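Local coordinates for protein dihydrolipoyl dehydrogenase (Elizabethkingia anophelis NUHP1, PDB 6UZI) that probably catalyses the NAD+-dependent reoxidation of protein-bound dihydrolipoyl groups to lipoyl groups, using one FAD per subunit and a redox-active disulfide, at residues A[11-16]-A[33-38]; A[40-45]-A[120-125]; A[126-131]-A[311-316]. One frame throughout, in Å; residues are numbered along the deposited sequence.

Contact 1 of 3, residues A[11-16]-A[33-38]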
loop_
_atom_site.group_PDB
_atom_site.type_symbol
_atom_site.label_atom_id
_atom_site.label_comp_id
_atom_site.label_asym_id
_atom_site.label_seq_id
_atom_site.Cartn_x
_atom_site.Cartn_y
_atom_site.Cartn_z
ATOM N N GLN A 11 2.572 3.317 -45.367
ATOM C CA GLN A 11 3.221 4.494 -44.805
ATOM C C GLN A 11 2.634 4.820 -43.441
ATOM O O GLN A 11 1.417 4.754 -43.246
ATOM C CB GLN A 11 3.093 5.699 -45.750
ATOM C CG GLN A 11 4.043 5.619 -46.947
ATOM C CD GLN A 11 3.497 6.263 -48.220
ATOM O OE1 GLN A 11 2.283 6.357 -48.421
ATOM N NE2 GLN A 11 4.402 6.700 -49.089
ATOM N N PHE A 12 3.513 5.151 -42.495
ATOM C CA PHE A 12 3.116 5.497 -41.139
ATOM C C PHE A 12 3.890 6.728 -40.694
ATOM O O PHE A 12 4.944 7.057 -41.250
ATOM C CB PHE A 12 3.360 4.339 -40.160
ATOM C CG PHE A 12 2.633 3.076 -40.521
ATOM C CD1 PHE A 12 3.177 2.183 -41.430
ATOM C CD2 PHE A 12 1.410 2.776 -39.946
ATOM C CE1 PHE A 12 2.517 1.022 -41.760
ATOM C CE2 PHE A 12 0.750 1.612 -40.270
ATOM C CZ PHE A 12 1.305 0.733 -41.179
ATOM N N ASP A 13 3.347 7.417 -39.683
ATOM C CA ASP A 13 4.047 8.560 -39.102
ATOM C C ASP A 13 5.131 8.112 -38.139
ATOM O O ASP A 13 6.252 8.632 -38.168
ATOM C CB ASP A 13 3.070 9.471 -38.361
ATOM C CG ASP A 13 2.107 10.178 -39.286
ATOM O OD1 ASP A 13 2.504 10.522 -40.421
ATOM O OD2 ASP A 13 0.949 10.386 -38.866
ATOM N N VAL A 14 4.810 7.131 -37.299
ATOM C CA VAL A 14 5.704 6.626 -36.264
ATOM C C VAL A 14 5.649 5.109 -36.284
ATOM O O VAL A 14 4.563 4.522 -36.337
ATOM C CB VAL A 14 5.305 7.141 -34.867
ATOM C CG1 VAL A 14 6.230 6.570 -33.809
ATOM C CG2 VAL A 14 5.292 8.668 -34.830
ATOM N N ALA A 15 6.814 4.476 -36.225
ATOM C CA ALA A 15 6.919 3.037 -36.058
ATOM C C ALA A 15 7.587 2.756 -34.725
ATOM O O ALA A 15 8.511 3.472 -34.318
ATOM C CB ALA A 15 7.718 2.383 -37.183
ATOM N N VAL A 16 7.092 1.736 -34.035
ATOM C CA VAL A 16 7.617 1.336 -32.741
ATOM C C VAL A 16 8.059 -0.108 -32.874
ATOM O O VAL A 16 7.244 -0.990 -33.167
ATOM C CB VAL A 16 6.572 1.499 -31.625
ATOM C CG1 VAL A 16 7.158 1.096 -30.282
ATOM C CG2 VAL A 16 6.053 2.937 -31.588
ATOM N N LEU A 33 -1.766 11.501 -29.760
ATOM C CA LEU A 33 -1.326 12.794 -30.266
ATOM C C LEU A 33 -1.609 12.972 -31.753
ATOM O O LEU A 33 -1.337 14.044 -32.298
ATOM C CB LEU A 33 0.163 12.995 -29.972
ATOM C CG LEU A 33 0.474 13.101 -28.471
ATOM C CD1 LEU A 33 1.951 12.911 -28.179
ATOM C CD2 LEU A 33 0.006 14.437 -27.915
ATOM N N GLY A 34 -2.160 11.959 -32.417
ATOM C CA GLY A 34 -2.619 12.087 -33.782
ATOM C C GLY A 34 -1.756 11.445 -34.846
ATOM O O GLY A 34 -2.066 11.592 -36.036
ATOM N N PHE A 35 -0.733 10.688 -34.463
ATOM C CA PHE A 35 0.152 10.068 -35.436
ATOM C C PHE A 35 -0.465 8.779 -35.951
ATOM O O PHE A 35 -1.113 8.045 -35.199
ATOM C CB PHE A 35 1.502 9.748 -34.798
ATOM C CG PHE A 35 2.309 10.950 -34.431
ATOM C CD1 PHE A 35 2.765 11.819 -35.408
ATOM C CD2 PHE A 35 2.617 11.212 -33.107
ATOM C CE1 PHE A 35 3.525 12.921 -35.076
ATOM C CE2 PHE A 35 3.368 12.315 -32.766
ATOM C CZ PHE A 35 3.825 13.174 -33.755
ATOM N N LYS A 36 -0.261 8.506 -37.240
ATOM C CA LYS A 36 -0.553 7.186 -37.786
ATOM C C LYS A 36 0.569 6.270 -37.321
ATOM O O LYS A 36 1.717 6.423 -37.749
ATOM C CB LYS A 36 -0.649 7.214 -39.305
ATOM C CG LYS A 36 -1.364 5.999 -39.880
ATOM C CD LYS A 36 -0.833 5.626 -41.253
ATOM C CE LYS A 36 -1.701 4.576 -41.932
ATOM N NZ LYS A 36 -2.534 5.188 -43.012
ATOM N N THR A 37 0.250 5.340 -36.425
ATOM C CA THR A 37 1.261 4.605 -35.679
ATOM C C THR A 37 1.182 3.108 -35.947
ATOM O O THR A 37 0.094 2.532 -36.046
ATOM C CB THR A 37 1.110 4.875 -34.184
ATOM O OG1 THR A 37 1.007 6.286 -33.975
ATOM C CG2 THR A 37 2.316 4.357 -33.424
ATOM N N VAL A 38 2.343 2.479 -36.046
ATOM C CA VAL A 38 2.441 1.036 -36.193
ATOM C C VAL A 38 3.419 0.518 -35.147
ATOM O O VAL A 38 4.391 1.199 -34.797
ATOM C CB VAL A 38 2.882 0.632 -37.619
ATOM C CG1 VAL A 38 4.230 1.249 -37.965
ATOM C CG2 VAL A 38 2.925 -0.882 -37.762
#

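Contact 2 of 3, residues A[40-45]-A[120-125]. With FAD (flavin-adenine dinucleotide), chain E.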
loop_
_atom_site.group_PDB
_atom_site.type_symbol
_atom_site.label_atom_id
_atom_site.label_comp_id
_atom_site.label_asym_id
_atom_site.label_seq_id
_atom_site.Cartn_x
_atom_site.Cartn_y
_atom_site.Cartn_z
ATOM N N ILE A 40 5.578 -3.121 -34.022
ATOM C CA ILE A 40 6.074 -4.375 -34.570
ATOM C C ILE A 40 6.575 -5.233 -33.415
ATOM O O ILE A 40 7.318 -4.748 -32.556
ATOM C CB ILE A 40 7.184 -4.122 -35.605
ATOM C CG1 ILE A 40 6.656 -3.230 -36.731
ATOM C CG2 ILE A 40 7.702 -5.436 -36.181
ATOM C CD1 ILE A 40 7.727 -2.539 -37.523
ATOM N N GLU A 41 6.161 -6.501 -33.393
ATOM C CA GLU A 41 6.570 -7.454 -32.365
ATOM C C GLU A 41 6.893 -8.808 -32.979
ATOM O O GLU A 41 6.086 -9.359 -33.734
ATOM C CB GLU A 41 5.490 -7.631 -31.299
ATOM C CG GLU A 41 5.827 -8.729 -30.299
ATOM C CD GLU A 41 7.196 -8.544 -29.659
ATOM O OE1 GLU A 41 7.415 -7.529 -28.957
ATOM O OE2 GLU A 41 8.058 -9.419 -29.871
ATOM N N LYS A 42 8.072 -9.341 -32.635
ATOM C CA LYS A 42 8.512 -10.652 -33.113
ATOM C C LYS A 42 7.861 -11.799 -32.347
ATOM O O LYS A 42 7.694 -12.892 -32.901
ATOM C CB LYS A 42 10.033 -10.764 -32.993
ATOM C CG LYS A 42 10.543 -10.414 -31.604
ATOM C CD LYS A 42 11.878 -11.047 -31.301
ATOM C CE LYS A 42 12.940 -10.498 -32.210
ATOM N NZ LYS A 42 14.277 -11.058 -31.885
ATOM N N TYR A 43 7.492 -11.568 -31.089
ATOM C CA TYR A 43 6.847 -12.579 -30.266
ATOM C C TYR A 43 5.432 -12.852 -30.763
ATOM O O TYR A 43 4.829 -12.055 -31.485
ATOM C CB TYR A 43 6.808 -12.128 -28.803
ATOM C CG TYR A 43 6.763 -13.241 -27.780
ATOM C CD1 TYR A 43 5.620 -13.446 -27.010
ATOM C CD2 TYR A 43 7.843 -14.091 -27.586
ATOM C CE1 TYR A 43 5.552 -14.458 -26.071
ATOM C CE2 TYR A 43 7.786 -15.116 -26.643
ATOM C CZ TYR A 43 6.634 -15.293 -25.889
ATOM O OH TYR A 43 6.561 -16.304 -24.954
ATOM N N SER A 44 4.908 -14.017 -30.373
ATOM C CA SER A 44 3.555 -14.385 -30.771
ATOM C C SER A 44 2.528 -13.439 -30.166
ATOM O O SER A 44 1.464 -13.214 -30.754
ATOM C CB SER A 44 3.258 -15.829 -30.370
ATOM O OG SER A 44 3.304 -15.977 -28.961
ATOM N N THR A 45 2.817 -12.891 -28.989
ATOM C CA THR A 45 1.908 -11.980 -28.319
ATOM C C THR A 45 2.629 -10.686 -27.957
ATOM O O THR A 45 3.859 -10.615 -27.923
ATOM C CB THR A 45 1.321 -12.622 -27.059
ATOM O OG1 THR A 45 2.381 -12.956 -26.161
ATOM C CG2 THR A 45 0.555 -13.887 -27.416
ATOM N N GLN A 120 3.070 -8.591 -36.705
ATOM C CA GLN A 120 3.862 -9.639 -36.080
ATOM C C GLN A 120 5.063 -9.940 -36.960
ATOM O O GLN A 120 4.913 -10.215 -38.154
ATOM C CB GLN A 120 3.041 -10.910 -35.879
ATOM C CG GLN A 120 3.906 -12.117 -35.537
ATOM C CD GLN A 120 3.111 -13.289 -34.994
ATOM O OE1 GLN A 120 1.896 -13.197 -34.798
ATOM N NE2 GLN A 120 3.795 -14.408 -34.755
ATOM N N GLY A 121 6.242 -9.881 -36.378
ATOM C CA GLY A 121 7.450 -10.192 -37.114
ATOM C C GLY A 121 8.644 -9.448 -36.554
ATOM O O GLY A 121 8.537 -8.638 -35.635
ATOM N N VAL A 122 9.800 -9.768 -37.122
ATOM C CA VAL A 122 11.055 -9.124 -36.761
ATOM C C VAL A 122 11.209 -7.864 -37.601
ATOM O O VAL A 122 11.139 -7.913 -38.834
ATOM C CB VAL A 122 12.244 -10.076 -36.956
ATOM C CG1 VAL A 122 13.561 -9.326 -36.826
ATOM C CG2 VAL A 122 12.177 -11.194 -35.940
ATOM N N GLY A 123 11.388 -6.732 -36.929
ATOM C CA GLY A 123 11.629 -5.477 -37.608
ATOM C C GLY A 123 13.106 -5.177 -37.742
ATOM O O GLY A 123 13.829 -5.150 -36.739
ATOM N N SER A 124 13.576 -4.978 -38.968
ATOM C CA SER A 124 14.959 -4.598 -39.216
ATOM C C SER A 124 14.967 -3.372 -40.118
ATOM O O SER A 124 14.123 -3.239 -41.009
ATOM C CB SER A 124 15.780 -5.743 -39.855
ATOM O OG SER A 124 15.152 -6.264 -41.021
ATOM N N PHE A 125 15.926 -2.481 -39.876
ATOM C CA PHE A 125 16.049 -1.265 -40.667
ATOM C C PHE A 125 16.613 -1.583 -42.047
ATOM O O PHE A 125 17.604 -2.312 -42.176
ATOM C CB PHE A 125 16.968 -0.261 -39.965
ATOM C CG PHE A 125 16.331 0.465 -38.824
ATOM C CD1 PHE A 125 16.700 0.178 -37.521
ATOM C CD2 PHE A 125 15.378 1.445 -39.047
ATOM C CE1 PHE A 125 16.124 0.844 -36.457
ATOM C CE2 PHE A 125 14.792 2.118 -37.989
ATOM C CZ PHE A 125 15.166 1.816 -36.690
HETATM P PA FAD E . 11.040 -5.353 -23.364
HETATM O O1A FAD E . 9.968 -5.554 -22.359
HETATM O O2A FAD E . 12.318 -6.035 -22.864
HETATM O O5B FAD E . 10.625 -6.107 -24.708
HETATM C C5B FAD E . 10.862 -5.427 -25.952
HETATM C C4B FAD E . 10.221 -6.235 -27.050
HETATM O O4B FAD E . 10.899 -5.989 -28.295
HETATM C C3B FAD E . 10.214 -7.759 -26.856
HETATM O O3B FAD E . 8.867 -8.203 -26.755
HETATM C C2B FAD E . 10.862 -8.306 -28.141
HETATM O O2B FAD E . 10.212 -9.477 -28.624
HETATM C C1B FAD E . 10.718 -7.128 -29.101
HETATM N N9A FAD E . 11.713 -7.071 -30.161
HETATM C C8A FAD E . 13.077 -7.045 -30.014
HETATM N N7A FAD E . 13.734 -6.930 -31.141
HETATM C C5A FAD E . 12.733 -6.880 -32.105
HETATM C C6A FAD E . 12.769 -6.756 -33.503
HETATM N N6A FAD E . 13.894 -6.609 -34.209
HETATM N N1A FAD E . 11.589 -6.754 -34.163
HETATM C C2A FAD E . 10.458 -6.865 -33.459
HETATM N N3A FAD E . 10.300 -6.980 -32.137
HETATM C C4A FAD E . 11.485 -6.978 -31.509
HETATM N N1 FAD E . 10.794 -4.418 -14.112
HETATM C C2 FAD E . 10.057 -3.704 -13.227
HETATM O O2 FAD E . 9.921 -2.487 -13.343
HETATM N N3 FAD E . 9.426 -4.350 -12.177
HETATM C C4 FAD E . 9.464 -5.708 -11.919
HETATM O O4 FAD E . 8.854 -6.178 -10.961
HETATM C C4X FAD E . 10.244 -6.458 -12.866
HETATM N N5 FAD E . 10.309 -7.751 -12.723
HETATM C C5X FAD E . 11.015 -8.470 -13.676
HETATM C C6 FAD E . 11.047 -9.858 -13.574
HETATM C C7 FAD E . 11.683 -10.634 -14.536
HETATM C C7M FAD E . 11.678 -12.134 -14.400
HETATM C C8 FAD E . 12.309 -10.006 -15.630
HETATM C C8M FAD E . 12.952 -10.818 -16.725
HETATM C C9 FAD E . 12.298 -8.619 -15.723
HETATM C C9A FAD E . 11.655 -7.847 -14.762
HETATM N N10 FAD E . 11.576 -6.446 -14.864
HETATM C C10 FAD E . 10.874 -5.725 -13.936
HETATM C "C1'" FAD E . 12.210 -5.739 -15.982
HETATM C "C2'" FAD E . 11.219 -5.399 -17.088
HETATM O "O2'" FAD E . 10.797 -6.578 -17.777
HETATM C "C3'" FAD E . 11.808 -4.389 -18.074
HETATM O "O3'" FAD E . 12.471 -3.353 -17.362
HETATM C "C4'" FAD E . 10.751 -3.772 -18.990
HETATM O "O4'" FAD E . 10.021 -4.836 -19.605
HETATM C "C5'" FAD E . 11.331 -2.833 -20.025
HETATM O "O5'" FAD E . 10.757 -3.247 -21.278
HETATM P P FAD E . 10.977 -2.492 -22.703
HETATM O O1P FAD E . 9.766 -1.854 -23.278
HETATM O O2P FAD E . 12.168 -1.557 -22.724
HETATM O O3P FAD E . 11.377 -3.799 -23.535
#

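Contact 3 of 3, residues A[126-131]-A[311-316]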
loop_
_atom_site.group_PDB
_atom_site.type_symbol
_atom_site.label_atom_id
_atom_site.label_comp_id
_atom_site.label_asym_id
_atom_site.label_seq_id
_atom_site.Cartn_x
_atom_site.Cartn_y
_atom_site.Cartn_z
ATOM N N GLU A 126 15.971 -1.046 -43.082
ATOM C CA GLU A 126 16.556 -0.976 -44.417
ATOM C C GLU A 126 17.205 0.373 -44.685
ATOM O O GLU A 126 18.163 0.452 -45.461
ATOM C CB GLU A 126 15.502 -1.264 -45.492
ATOM C CG GLU A 126 14.971 -2.688 -45.480
ATOM C CD GLU A 126 15.971 -3.686 -46.039
ATOM O OE1 GLU A 126 16.808 -3.286 -46.874
ATOM O OE2 GLU A 126 15.931 -4.868 -45.637
ATOM N N SER A 127 16.675 1.430 -44.082
ATOM C CA SER A 127 17.262 2.762 -44.114
ATOM C C SER A 127 16.789 3.504 -42.869
ATOM O O SER A 127 16.247 2.903 -41.934
ATOM C CB SER A 127 16.879 3.486 -45.406
ATOM O OG SER A 127 15.556 3.984 -45.323
ATOM N N ALA A 128 16.983 4.820 -42.854
ATOM C CA ALA A 128 16.490 5.595 -41.722
ATOM C C ALA A 128 14.986 5.751 -41.757
ATOM O O ALA A 128 14.400 6.297 -40.814
ATOM C CB ALA A 128 17.141 6.979 -41.694
ATOM N N THR A 129 14.355 5.253 -42.815
ATOM C CA THR A 129 12.941 5.474 -43.044
ATOM C C THR A 129 12.189 4.227 -43.492
ATOM O O THR A 129 10.959 4.195 -43.368
ATOM C CB THR A 129 12.818 6.624 -44.065
ATOM O OG1 THR A 129 12.639 7.857 -43.350
ATOM C CG2 THR A 129 11.730 6.424 -45.126
ATOM N N GLN A 130 12.886 3.163 -43.891
ATOM C CA GLN A 130 12.271 1.906 -44.296
ATOM C C GLN A 130 12.612 0.817 -43.288
ATOM O O GLN A 130 13.746 0.738 -42.802
ATOM C CB GLN A 130 12.734 1.493 -45.694
ATOM C CG GLN A 130 11.996 2.223 -46.793
ATOM C CD GLN A 130 12.897 2.673 -47.921
ATOM O OE1 GLN A 130 14.018 3.140 -47.699
ATOM N NE2 GLN A 130 12.404 2.545 -49.143
ATOM N N ILE A 131 11.622 -0.019 -42.982
ATOM C CA ILE A 131 11.761 -1.101 -42.014
ATOM C C ILE A 131 11.204 -2.371 -42.641
ATOM O O ILE A 131 10.062 -2.382 -43.118
ATOM C CB ILE A 131 11.026 -0.785 -40.696
ATOM C CG1 ILE A 131 11.608 0.466 -40.030
ATOM C CG2 ILE A 131 11.103 -1.970 -39.746
ATOM C CD1 ILE A 131 10.631 1.185 -39.091
ATOM N N THR A 311 18.658 9.402 -31.184
ATOM C CA THR A 311 19.893 8.790 -31.662
ATOM C C THR A 311 20.671 9.791 -32.512
ATOM O O THR A 311 20.294 10.958 -32.650
ATOM C CB THR A 311 19.612 7.530 -32.478
ATOM O OG1 THR A 311 19.082 7.899 -33.754
ATOM C CG2 THR A 311 18.610 6.653 -31.777
ATOM N N ASN A 312 21.781 9.337 -33.091
ATOM C CA ASN A 312 22.516 10.206 -34.002
ATOM C C ASN A 312 21.741 10.440 -35.296
ATOM O O ASN A 312 21.966 11.447 -35.980
ATOM C CB ASN A 312 23.903 9.637 -34.289
ATOM C CG ASN A 312 23.873 8.186 -34.709
ATOM O OD1 ASN A 312 23.022 7.407 -34.284
ATOM N ND2 ASN A 312 24.796 7.824 -35.583
ATOM N N VAL A 313 20.864 9.515 -35.666
ATOM C CA VAL A 313 19.934 9.712 -36.776
ATOM C C VAL A 313 18.707 10.441 -36.234
ATOM O O VAL A 313 17.945 9.862 -35.446
ATOM C CB VAL A 313 19.580 8.368 -37.436
ATOM C CG1 VAL A 313 18.725 8.575 -38.683
ATOM C CG2 VAL A 313 20.874 7.598 -37.774
ATOM N N PRO A 314 18.459 11.688 -36.655
ATOM C CA PRO A 314 17.538 12.563 -35.896
ATOM C C PRO A 314 16.102 12.070 -35.803
ATOM O O PRO A 314 15.414 12.406 -34.830
ATOM C CB PRO A 314 17.609 13.889 -36.667
ATOM C CG PRO A 314 18.929 13.847 -37.358
ATOM C CD PRO A 314 19.115 12.408 -37.757
ATOM N N ASN A 315 15.619 11.304 -36.774
ATOM C CA ASN A 315 14.232 10.857 -36.774
ATOM C C ASN A 315 14.038 9.540 -36.041
ATOM O O ASN A 315 12.915 9.029 -36.000
ATOM C CB ASN A 315 13.712 10.710 -38.207
ATOM C CG ASN A 315 14.467 9.636 -38.993
ATOM O OD1 ASN A 315 15.689 9.704 -39.155
ATOM N ND2 ASN A 315 13.740 8.622 -39.452
ATOM N N ILE A 316 15.107 8.965 -35.495
ATOM C CA ILE A 316 15.054 7.691 -34.786
ATOM C C ILE A 316 15.334 7.946 -33.309
ATOM O O ILE A 316 16.336 8.579 -32.954
ATOM C CB ILE A 316 16.045 6.676 -35.383
ATOM C CG1 ILE A 316 15.686 6.406 -36.846
ATOM C CG2 ILE A 316 16.067 5.396 -34.571
ATOM C CD1 ILE A 316 16.706 5.600 -37.604
#

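Contact 1 of 3, residues A[11-16]-A[33-38]
Lys36 O is gripped by two successive backbone amides of the facing segment: Asp13 N lies 2.7 Å from Lys36 O, and Val14 N reaches the same oxygen from 3.2 Å. The corner of the chain at Asp13 allows both N-H groups to converge on one carbonyl. Asp13 returns the bond through its side chain, since its OD2 accepts Lys36 N at 2.8 Å, nearly straight (172°) but on the anti side of the carboxylate and tilted out of its plane. With CG anti to its carbonyl carbon and beside its N (chi1 -68°), Asp13 has its carboxylate carbon on the side of the Lys36 amide. Beyond this clasp the parallel ladder proper begins: Val38 N binds Val14 O at 3.0 Å and Val16 N binds Val38 O at 2.9 Å. This is the pairing of strands 14-17 and 37-41, joined by helix 21-32 in a beta-alpha-beta crossover of the Rossmann-type FAD-binding fold. The preceding helix ends in a Schellman motif at Gly34.

Side chains pack on two faces. On one, Val38 CB lies over a face of the Phe12 ring, offset toward the rim, 3.6 Å from the centroid, while Val38 CG1 also meets Ala15 CB at 3.8 Å; Ile143 of strand 140-145 and Thr117 of strand 117-120 also touch both Phe12 and Val38. On the other, Val14 CG2 sits over a face of the Phe35 ring, offset toward the rim, beside Cys30 and Leu343 from flanking helices. The aliphatic part of Lys36 runs near Gln11 O and past Phe12 CD2. The link from helix 21-32 into strand 37-41 is thus held by a carboxylate as well as by the ladder, and the backbone NH of Lys36 is satisfied by a side chain that probably carries negative charge.

Contact 2 of 3, residues A[40-45]-A[120-125]
Glu41 O accepts Gly121 N (2.7 Å, nearly straight at 167°) at the end of the second strand of the Rossmann-type FAD-binding fold, where strand 37-41 runs parallel to strand 117-120. The donor lies above the plane of the Glu41 carbonyl, and Gln120 CA adds a CH...O contact to the same oxygen.

The packed part lies at the strand end. Ile40 CG2 rests against Gly121 O and the Gly123 backbone, with Ile131 and Val133 also touching Ile40, and Lys42 CB touches Val122 CG2 at 3.7 Å. Toward the cofactor, the Glu41 side chain, CG anti to the backbone N (chi1 174°) and the chain then bent at chi2, offers its carboxylate to the adenosine ribose: OE1 accepts FAD O3B at 2.7 Å, and OE2 lies by FAD O2B. An acidic residue at the end of this strand, holding the ribose hydroxyls, is a familiar feature of such dinucleotide folds. Ser19 also binds OE1, and Tyr43 N meets OE2 on its anti lone pair, so protein donors as well as the ribose hydroxyls hold the carboxylate. The Lys42 chain follows the adenine, its CE 3.6 Å from FAD C5A.

The other side is loose. Gln120, extended beyond CG, reaches along the exposed loop at Tyr43 and Ser44, its NE2 4.0 Å from Ser44 CA, and CB of Tyr43 points away from the facing segment. Back in the pocket, Gly123 reads the adenine with its backbone alone: Gly123 N donates to FAD N1A at 2.8 Å, and FAD N6A donates to Gly123 O at 2.9 Å.

Contact 3 of 3, residues A[126-131]-A[311-316]
Ala128 and Asn315 join two surface turns of the FAD-binding region in a small contact with a single hydrogen bond and a modest apolar patch. Residues 126-129 connect the antiparallel strands 122-125 and 130-134 of the mixed sheet, and 130-131 begin the second; residues 311-316 lead into strand 316-318, an outermost strand of the parallel sheet. The bond runs from the side-chain amide of Asn315 to the hairpin backbone, with Asn315 ND2 2.8 Å from Ala128 O. The N-H points closely at the oxygen (160°) and the acceptor lies in the plane of the amide group, although the donor is tilted by 30° from the plane of the carbonyl. Asn315 CG sits between its own backbone N and carbonyl carbon (chi1 63°), a placement that puts CG 3.8 Å from Ala128 O. ND2 also donates to Lys146 O, so this nitrogen ties the hairpin to the chain between strands 140-145 and 148-150.

Beside the bond, Ala128 CB meets Val313 CG1 at 3.8 Å, and Ile316 CD1 lies 4.3 Å from Ala128 CB. Val313 and Ile316 also lean on Val295, and Ile316 packs on Phe125 and Ile150, which carries the patch into the interior.

Each turn has its own internal bracing. Ser127 OG accepts Thr129 N and Gln130 N, both at 3.1 Å, an ST turn combined with an ST motif, while passing its own hydrogen to Gln130 OE1. On the partner side a type I beta turn from Val313 to Ile316 is closed by Ile316 N to Val313 O at 3.0 Å. The contact therefore joins two already shaped turns through one asparagine amide that serves carbonyls of separate parts of the chain, with a few methyl groups packed beside it.

The three contacts follow one another along the chain in the FAD-binding region. Contacts 1 and 2 share strand 37-41, their centres about 16 Å apart, and meet where Val16 O lies 2.8 Å from Ile40 N, a probable hydrogen bond that continues the ladder. Contact 2 holds the adenosine end of FAD directly; contact 1 comes near it through Val16, whose side chain is about 8 Å from the cofactor and next to Gly23. Contact 3 is farther off, the Ile316 side chain being about 12 Å from FAD. Ile131, in the 126-131 segment of contact 3, touches the other two contacts, its CD1 3.7 Å from Ala15 CB and its CG2 4.1 Å from Ile40 CD1.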